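Local coordinates for uncharacterized protein (Thermus thermophilus HB8, PDB 4WVA), which hydrolyses mannosylglycerate, and also glucosylglycerate, to the free sugar and glycerate as a glycoside hydrolase of family 63, at residues His25-Tyr30 with Glu196-Lys201; Arg268-Leu273 with Ala308-Gln313; Phe38-Trp43 with Ala108-Tyr113. All coordinates share one frame; numbering follows the deposited sequence.

Interaction 1: His25-Tyr30 with Glu196-Lys201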
# COMPACT_ATOMS: atom_id res chain seq x y z
N HIS A 25 -39.58 7.76 -13.33
CA HIS A 25 -41.04 7.60 -13.30
C HIS A 25 -41.47 6.33 -14.03
O HIS A 25 -41.02 6.07 -15.13
CB HIS A 25 -41.72 8.80 -13.97
CG HIS A 25 -43.22 8.71 -13.96
ND1 HIS A 25 -43.94 8.26 -15.04
CD2 HIS A 25 -44.12 8.93 -12.97
CE1 HIS A 25 -45.22 8.24 -14.73
NE2 HIS A 25 -45.36 8.64 -13.48
N GLY A 26 -42.35 5.56 -13.41
CA GLY A 26 -42.94 4.39 -14.05
C GLY A 26 -42.03 3.17 -14.05
O GLY A 26 -42.38 2.12 -13.49
N LEU A 27 -40.87 3.32 -14.68
CA LEU A 27 -39.90 2.23 -14.85
C LEU A 27 -39.35 1.70 -13.52
O LEU A 27 -39.23 0.48 -13.30
CB LEU A 27 -38.74 2.74 -15.75
CG LEU A 27 -37.55 1.80 -15.98
CD1 LEU A 27 -37.94 0.47 -16.60
CD2 LEU A 27 -36.51 2.49 -16.87
N TYR A 28 -39.01 2.63 -12.64
CA TYR A 28 -38.42 2.32 -11.35
C TYR A 28 -39.15 3.07 -10.24
O TYR A 28 -38.63 4.02 -9.66
CB TYR A 28 -36.95 2.71 -11.36
CG TYR A 28 -36.08 2.04 -12.39
CD1 TYR A 28 -35.97 0.66 -12.46
CD2 TYR A 28 -35.31 2.80 -13.27
CE1 TYR A 28 -35.15 0.04 -13.38
CE2 TYR A 28 -34.48 2.20 -14.19
CZ TYR A 28 -34.42 0.82 -14.27
OH TYR A 28 -33.55 0.23 -15.14
N PRO A 29 -40.37 2.62 -9.91
CA PRO A 29 -41.30 3.41 -9.09
C PRO A 29 -41.16 3.18 -7.58
O PRO A 29 -42.14 3.21 -6.82
CB PRO A 29 -42.66 2.95 -9.62
CG PRO A 29 -42.43 1.50 -9.88
CD PRO A 29 -41.02 1.40 -10.44
N TYR A 30 -39.92 2.97 -7.12
CA TYR A 30 -39.64 2.66 -5.74
C TYR A 30 -38.30 3.29 -5.41
O TYR A 30 -37.75 4.07 -6.23
CB TYR A 30 -39.56 1.14 -5.50
CG TYR A 30 -40.79 0.34 -5.86
CD1 TYR A 30 -41.95 0.48 -5.12
CD2 TYR A 30 -40.77 -0.57 -6.92
CE1 TYR A 30 -43.08 -0.26 -5.43
CE2 TYR A 30 -41.91 -1.31 -7.23
CZ TYR A 30 -43.06 -1.14 -6.48
OH TYR A 30 -44.22 -1.87 -6.76
N GLU A 196 -34.96 -3.92 -26.91
CA GLU A 196 -33.60 -3.96 -27.47
C GLU A 196 -32.58 -3.27 -26.54
O GLU A 196 -31.38 -3.49 -26.67
CB GLU A 196 -33.55 -3.31 -28.85
CG GLU A 196 -34.26 -4.09 -29.95
CD GLU A 196 -34.12 -3.46 -31.33
OE1 GLU A 196 -33.03 -2.94 -31.65
OE2 GLU A 196 -35.11 -3.49 -32.11
N GLU A 197 -33.09 -2.47 -25.59
CA GLU A 197 -32.23 -1.73 -24.66
C GLU A 197 -32.21 -2.36 -23.28
O GLU A 197 -31.57 -1.84 -22.36
CB GLU A 197 -32.72 -0.27 -24.57
CG GLU A 197 -32.54 0.49 -25.87
CD GLU A 197 -33.26 1.82 -25.90
OE1 GLU A 197 -33.66 2.34 -24.85
OE2 GLU A 197 -33.40 2.38 -27.02
N ARG A 198 -32.87 -3.50 -23.14
CA ARG A 198 -33.05 -4.18 -21.85
C ARG A 198 -32.47 -5.60 -21.85
O ARG A 198 -32.16 -6.16 -22.91
CB ARG A 198 -34.55 -4.26 -21.55
CG ARG A 198 -35.21 -2.91 -21.33
CD ARG A 198 -34.76 -2.23 -20.03
NE ARG A 198 -35.08 -3.04 -18.85
CZ ARG A 198 -34.73 -2.72 -17.60
NH1 ARG A 198 -34.05 -1.60 -17.38
NH2 ARG A 198 -35.06 -3.51 -16.58
N PRO A 199 -32.34 -6.20 -20.64
CA PRO A 199 -31.95 -7.61 -20.61
C PRO A 199 -32.94 -8.46 -21.40
O PRO A 199 -34.12 -8.11 -21.48
CB PRO A 199 -32.03 -7.98 -19.12
CG PRO A 199 -31.89 -6.68 -18.40
CD PRO A 199 -32.59 -5.68 -19.29
N ARG A 200 -32.44 -9.54 -21.98
CA ARG A 200 -33.27 -10.44 -22.77
C ARG A 200 -34.11 -11.37 -21.92
O ARG A 200 -33.95 -11.46 -20.71
CB ARG A 200 -32.39 -11.26 -23.69
CG ARG A 200 -31.66 -10.43 -24.71
CD ARG A 200 -30.82 -11.31 -25.60
NE ARG A 200 -29.83 -10.55 -26.36
CZ ARG A 200 -29.83 -10.38 -27.68
NH1 ARG A 200 -30.77 -10.93 -28.44
NH2 ARG A 200 -28.86 -9.68 -28.26
N LYS A 201 -35.02 -12.10 -22.56
CA LYS A 201 -35.82 -13.08 -21.85
C LYS A 201 -34.97 -14.09 -21.07
O LYS A 201 -35.30 -14.46 -19.94
CB LYS A 201 -36.70 -13.85 -22.85
CG LYS A 201 -37.45 -15.01 -22.20
CD LYS A 201 -38.39 -15.68 -23.20
CE LYS A 201 -39.21 -16.77 -22.52
NZ LYS A 201 -38.37 -17.87 -21.99
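Arg-198 reaches across to Tyr-28 with a single polar contact at the far end of each side chain, while Leu-27 lends an apolar flank. The backbones are well apart, the nearest CA atoms, those of Leu-27 and Arg-198, being 11.7 Å from each other, which is why two long residues are needed to span the gap. Starting at CB of Arg-198, CG lies anti to the carbonyl carbon, and the chain then bends twice, at chi2 (-69°) and again at chi3. The side chain touches Val-193. NE forms a salt bridge with Asp-189 OD2, and CZ itself lies 4.0 Å from Tyr-28 OH. Of the two terminal nitrogens, NH2 bonds to Tyr-204 OH, and NH1 donates to Tyr-28 OH at 2.9 Å, with the phenol oxygen near the guanidinium plane; the bond is appreciably bent, with an N-H...O angle of 144°. The ring and guanidinium planes are turned 56° apart. CD1 of Leu-27 lies over one guanidinium face, 4.5 Å from Arg-198 NH1. Leu-27 CG also sits above the centre of the tyrosine ring, 3.5 Å from its plane, which probably limits how far that ring can tilt. With all three guanidinium nitrogens engaged, the group has little freedom to rotate. The tyrosine hydroxyl is shared further, hydrogen bonding to Glu-393 OE2 and to the amine of a bound Tris molecule. Tyr-28 and Arg-198 probably both bind substrate, and Glu-393 is the likely proton acceptor, so this is the polar network of a glycoside hydrolase active site.

Interaction 2: Arg268-Leu273 with Ala308-Gln313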
# COMPACT_ATOMS: atom_id res chain seq x y z
N ARG A 268 -7.74 -6.23 4.79
CA ARG A 268 -8.01 -7.49 4.08
C ARG A 268 -8.65 -7.24 2.72
O ARG A 268 -8.38 -7.96 1.76
CB ARG A 268 -8.83 -8.44 4.96
CG ARG A 268 -8.07 -8.79 6.22
CD ARG A 268 -8.79 -9.68 7.22
NE ARG A 268 -8.03 -9.72 8.49
CZ ARG A 268 -6.96 -10.48 8.75
NH1 ARG A 268 -6.48 -11.34 7.86
NH2 ARG A 268 -6.38 -10.41 9.95
N GLY A 269 -9.46 -6.18 2.61
CA GLY A 269 -10.04 -5.82 1.34
C GLY A 269 -9.07 -5.29 0.32
O GLY A 269 -9.27 -5.47 -0.89
N GLU A 270 -8.00 -4.65 0.79
CA GLU A 270 -6.99 -4.14 -0.11
C GLU A 270 -6.26 -5.32 -0.75
O GLU A 270 -5.95 -5.31 -1.94
CB GLU A 270 -6.00 -3.27 0.67
CG GLU A 270 -5.00 -2.60 -0.24
CD GLU A 270 -4.26 -1.48 0.45
OE1 GLU A 270 -4.43 -1.33 1.69
OE2 GLU A 270 -3.51 -0.77 -0.24
N VAL A 271 -5.98 -6.34 0.07
CA VAL A 271 -5.34 -7.55 -0.44
C VAL A 271 -6.24 -8.20 -1.49
O VAL A 271 -5.80 -8.51 -2.58
CB VAL A 271 -5.04 -8.57 0.66
CG1 VAL A 271 -4.54 -9.88 0.05
CG2 VAL A 271 -4.03 -8.01 1.64
N GLY A 272 -7.52 -8.36 -1.16
CA GLY A 272 -8.47 -9.02 -2.06
C GLY A 272 -8.66 -8.27 -3.36
O GLY A 272 -8.62 -8.85 -4.44
N LEU A 273 -8.88 -6.97 -3.28
CA LEU A 273 -9.19 -6.23 -4.50
C LEU A 273 -8.02 -6.24 -5.46
O LEU A 273 -8.20 -6.43 -6.67
CB LEU A 273 -9.64 -4.78 -4.19
CG LEU A 273 -10.34 -4.05 -5.34
CD1 LEU A 273 -11.66 -4.69 -5.68
CD2 LEU A 273 -10.53 -2.57 -5.00
N ALA A 308 -11.58 3.08 -5.45
CA ALA A 308 -11.20 2.50 -4.16
C ALA A 308 -9.85 3.04 -3.64
O ALA A 308 -9.63 3.13 -2.44
CB ALA A 308 -11.17 0.98 -4.26
N GLY A 309 -8.94 3.35 -4.55
CA GLY A 309 -7.62 3.87 -4.19
C GLY A 309 -6.60 2.80 -3.82
O GLY A 309 -5.63 3.08 -3.12
N THR A 310 -6.81 1.58 -4.32
CA THR A 310 -5.91 0.44 -4.05
C THR A 310 -4.72 0.24 -5.01
O THR A 310 -3.66 -0.22 -4.57
CB THR A 310 -6.71 -0.90 -3.96
OG1 THR A 310 -7.28 -1.26 -5.23
CG2 THR A 310 -7.80 -0.82 -2.93
N PRO A 311 -4.87 0.54 -6.32
CA PRO A 311 -3.72 0.24 -7.16
C PRO A 311 -2.54 1.16 -6.91
O PRO A 311 -2.71 2.27 -6.40
CB PRO A 311 -4.22 0.52 -8.59
CG PRO A 311 -5.48 1.21 -8.45
CD PRO A 311 -6.05 0.92 -7.10
N HIS A 312 -1.35 0.71 -7.28
CA HIS A 312 -0.24 1.62 -7.45
C HIS A 312 -0.37 2.35 -8.79
O HIS A 312 -1.18 2.01 -9.63
CB HIS A 312 1.15 0.94 -7.27
CG HIS A 312 1.43 -0.19 -8.21
ND1 HIS A 312 1.54 -0.04 -9.57
CD2 HIS A 312 1.71 -1.50 -7.96
CE1 HIS A 312 1.84 -1.20 -10.13
NE2 HIS A 312 1.95 -2.10 -9.18
N GLN A 313 0.41 3.40 -8.92
CA GLN A 313 0.34 4.29 -10.07
C GLN A 313 0.59 3.61 -11.40
O GLN A 313 0.00 3.99 -12.40
CB GLN A 313 1.40 5.37 -9.90
CG GLN A 313 1.35 6.50 -10.90
CD GLN A 313 0.13 7.36 -10.74
OE1 GLN A 313 -0.16 8.17 -11.62
NE2 GLN A 313 -0.55 7.24 -9.60
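Leu-273 pushes its CD2 methyl against Thr-310 and Ala-308, where the chain leaves helix 305-308 and turns past helix 260-275. The leucine has CG anti to its own N (chi1 -164°) and chi2 near 65°, which carries CD2 to the threonine and, on the same methyl, to Ala-308 CB at 3.7 Å. The two side chains, Leu-273 and Thr-310, meet at about a right angle. CD2 touches both branches of the threonine, with OG1 3.5 Å away and CG2 at 3.8 Å. Thr-310 holds its hydroxyl between N and the carbonyl carbon (chi1 67°), and the hydroxyl hydrogen bonds to OE2 of Glu-274, the residue after Leu-273. Threonine suits this place because one branch can satisfy a polar partner while the other remains greasy: CG2 lies 4.3 Å from CG of Glu-270, whose extended chain ends in a salt bridge with Arg-246. Ala-308 is small enough to let the leucine in. On the helix, Arg-268 makes a salt bridge with Glu-263 of the second subunit. Across the two segments no hydrogen bond forms, so methyl packing joins them, while the buried hydroxyl and the glutamate carboxylate find their polar partners in Glu-274 and Arg-246.

Interaction 3: Phe38-Trp43 with Ala108-Tyr113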
# COMPACT_ATOMS: atom_id res chain seq x y z
N PHE A 38 -26.25 8.07 -5.04
CA PHE A 38 -25.81 9.06 -6.06
C PHE A 38 -26.77 10.26 -6.06
O PHE A 38 -26.34 11.40 -6.21
CB PHE A 38 -25.70 8.49 -7.47
CG PHE A 38 -24.68 7.40 -7.60
CD1 PHE A 38 -23.31 7.68 -7.50
CD2 PHE A 38 -25.06 6.08 -7.82
CE1 PHE A 38 -22.38 6.68 -7.62
CE2 PHE A 38 -24.11 5.07 -7.93
CZ PHE A 38 -22.76 5.38 -7.83
N ILE A 39 -28.07 9.99 -5.97
CA ILE A 39 -29.07 11.05 -6.02
C ILE A 39 -28.89 12.06 -4.89
O ILE A 39 -29.03 13.25 -5.12
CB ILE A 39 -30.50 10.47 -6.05
CG1 ILE A 39 -30.74 9.73 -7.37
CG2 ILE A 39 -31.56 11.54 -5.76
CD1 ILE A 39 -31.92 8.77 -7.32
N ALA A 40 -28.57 11.58 -3.69
CA ALA A 40 -28.29 12.47 -2.55
C ALA A 40 -27.23 13.52 -2.85
O ALA A 40 -27.34 14.66 -2.41
CB ALA A 40 -27.93 11.65 -1.30
N LEU A 41 -26.20 13.16 -3.63
CA LEU A 41 -25.19 14.13 -4.06
C LEU A 41 -25.80 15.26 -4.89
O LEU A 41 -25.40 16.43 -4.75
CB LEU A 41 -24.07 13.44 -4.84
CG LEU A 41 -23.20 12.46 -4.04
CD1 LEU A 41 -22.22 11.70 -4.94
CD2 LEU A 41 -22.47 13.18 -2.92
N GLY A 42 -26.77 14.92 -5.73
CA GLY A 42 -27.49 15.93 -6.50
C GLY A 42 -28.28 16.87 -5.61
O GLY A 42 -28.28 18.08 -5.82
N TRP A 43 -28.96 16.32 -4.60
CA TRP A 43 -29.77 17.13 -3.70
C TRP A 43 -28.94 18.17 -2.91
O TRP A 43 -29.48 19.20 -2.48
CB TRP A 43 -30.58 16.26 -2.73
CG TRP A 43 -31.76 15.59 -3.37
CD1 TRP A 43 -31.97 14.24 -3.49
CD2 TRP A 43 -32.89 16.22 -3.97
NE1 TRP A 43 -33.17 14.00 -4.14
CE2 TRP A 43 -33.75 15.20 -4.43
CE3 TRP A 43 -33.28 17.56 -4.14
CZ2 TRP A 43 -34.97 15.47 -5.05
CZ3 TRP A 43 -34.48 17.82 -4.77
CH2 TRP A 43 -35.32 16.79 -5.21
N ALA A 108 -21.74 4.83 2.33
CA ALA A 108 -20.86 5.45 3.36
C ALA A 108 -20.02 6.59 2.80
O ALA A 108 -19.72 7.56 3.48
CB ALA A 108 -19.97 4.42 4.02
N THR A 109 -19.62 6.43 1.55
CA THR A 109 -18.86 7.46 0.84
C THR A 109 -19.68 8.74 0.72
O THR A 109 -19.17 9.85 0.95
CB THR A 109 -18.43 6.91 -0.52
OG1 THR A 109 -17.51 5.85 -0.29
CG2 THR A 109 -17.76 7.98 -1.40
N VAL A 110 -20.95 8.58 0.39
CA VAL A 110 -21.84 9.73 0.27
C VAL A 110 -22.10 10.33 1.65
O VAL A 110 -22.09 11.55 1.80
CB VAL A 110 -23.14 9.38 -0.50
CG1 VAL A 110 -24.11 10.54 -0.46
CG2 VAL A 110 -22.83 8.98 -1.93
N VAL A 111 -22.32 9.49 2.65
CA VAL A 111 -22.54 9.99 4.01
C VAL A 111 -21.32 10.80 4.51
O VAL A 111 -21.49 11.86 5.14
CB VAL A 111 -22.94 8.87 4.98
CG1 VAL A 111 -22.94 9.38 6.40
CG2 VAL A 111 -24.33 8.31 4.63
N ARG A 112 -20.11 10.34 4.24
CA ARG A 112 -18.92 11.08 4.66
C ARG A 112 -18.92 12.48 4.01
O ARG A 112 -18.63 13.49 4.65
CB ARG A 112 -17.63 10.34 4.29
CG ARG A 112 -16.40 11.15 4.67
CD ARG A 112 -15.10 10.47 4.28
NE ARG A 112 -13.96 11.30 4.65
CZ ARG A 112 -12.68 10.97 4.43
NH1 ARG A 112 -12.36 9.83 3.85
NH2 ARG A 112 -11.71 11.80 4.80
N TYR A 113 -19.24 12.53 2.73
CA TYR A 113 -19.30 13.80 2.03
C TYR A 113 -20.36 14.73 2.62
O TYR A 113 -20.09 15.91 2.90
CB TYR A 113 -19.58 13.62 0.53
CG TYR A 113 -19.55 14.94 -0.17
CD1 TYR A 113 -18.35 15.50 -0.57
CD2 TYR A 113 -20.72 15.67 -0.37
CE1 TYR A 113 -18.31 16.72 -1.18
CE2 TYR A 113 -20.69 16.91 -0.97
CZ TYR A 113 -19.49 17.42 -1.38
OH TYR A 113 -19.45 18.65 -1.98
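Two neighbouring helices of the (alpha/alpha)6 barrel, 33-43 and 107-117, face each other here, with Ala-40 and Leu-41 meeting Val-110 and Tyr-113. The short helical segments run nearly parallel, at 18° with axes 9.8 Å apart, consistent with membership of one layer of the barrel. Val-110 has CG1 anti to its backbone N (chi1 173°), which spreads both methyls toward the other helix. CG1 rests on Ala-40 CB at 4.1 Å and on Leu-41 CD2 at 4.0 Å, whereas CG2 lies against CG and CD1 of the leucine. Leu-41 thus straddles the valine, and its CD2 also reaches Tyr-113 CD2 at 4.0 Å, meeting that ring obliquely. The small Ala-40 leaves room for Val-110 CG1, and the branched residues fill the groove without polar atoms to satisfy. Replacing Leu-41 with an alanine would probably open a gap between the two helices, leaving the Val-110 methyls and CD2 of Tyr-113 without this apolar partner. Beyond the pair, Leu-41 touches Trp-360 of helix 356-368, Val-110 leans on Leu-55 of helix 48-62, and Tyr-113 meets Phe-417 of helix 409-418 edge-to-face.

How the interactions relate
From the N terminus, the chain passes residues 25-30, the first half of interaction 1, and then enters helix 33-43, where interaction 3 opens. That contact closes at 108-113, bringing together two helical segments separated by 64 residues. Interaction 1 closes only later, at 196-201, so its long excursion contains interaction 3 completely. Interaction 2 starts after both are finished and joins helix 260-275 to the loop before helix 313-327 over a short span; none of the three cross. Interactions 1 and 2 lie on opposite sides of the chain's centre, with centres about 34 Å apart. Together they tie active-site loops, neighbouring barrel helices and a later helix-loop junction close to the second subunit.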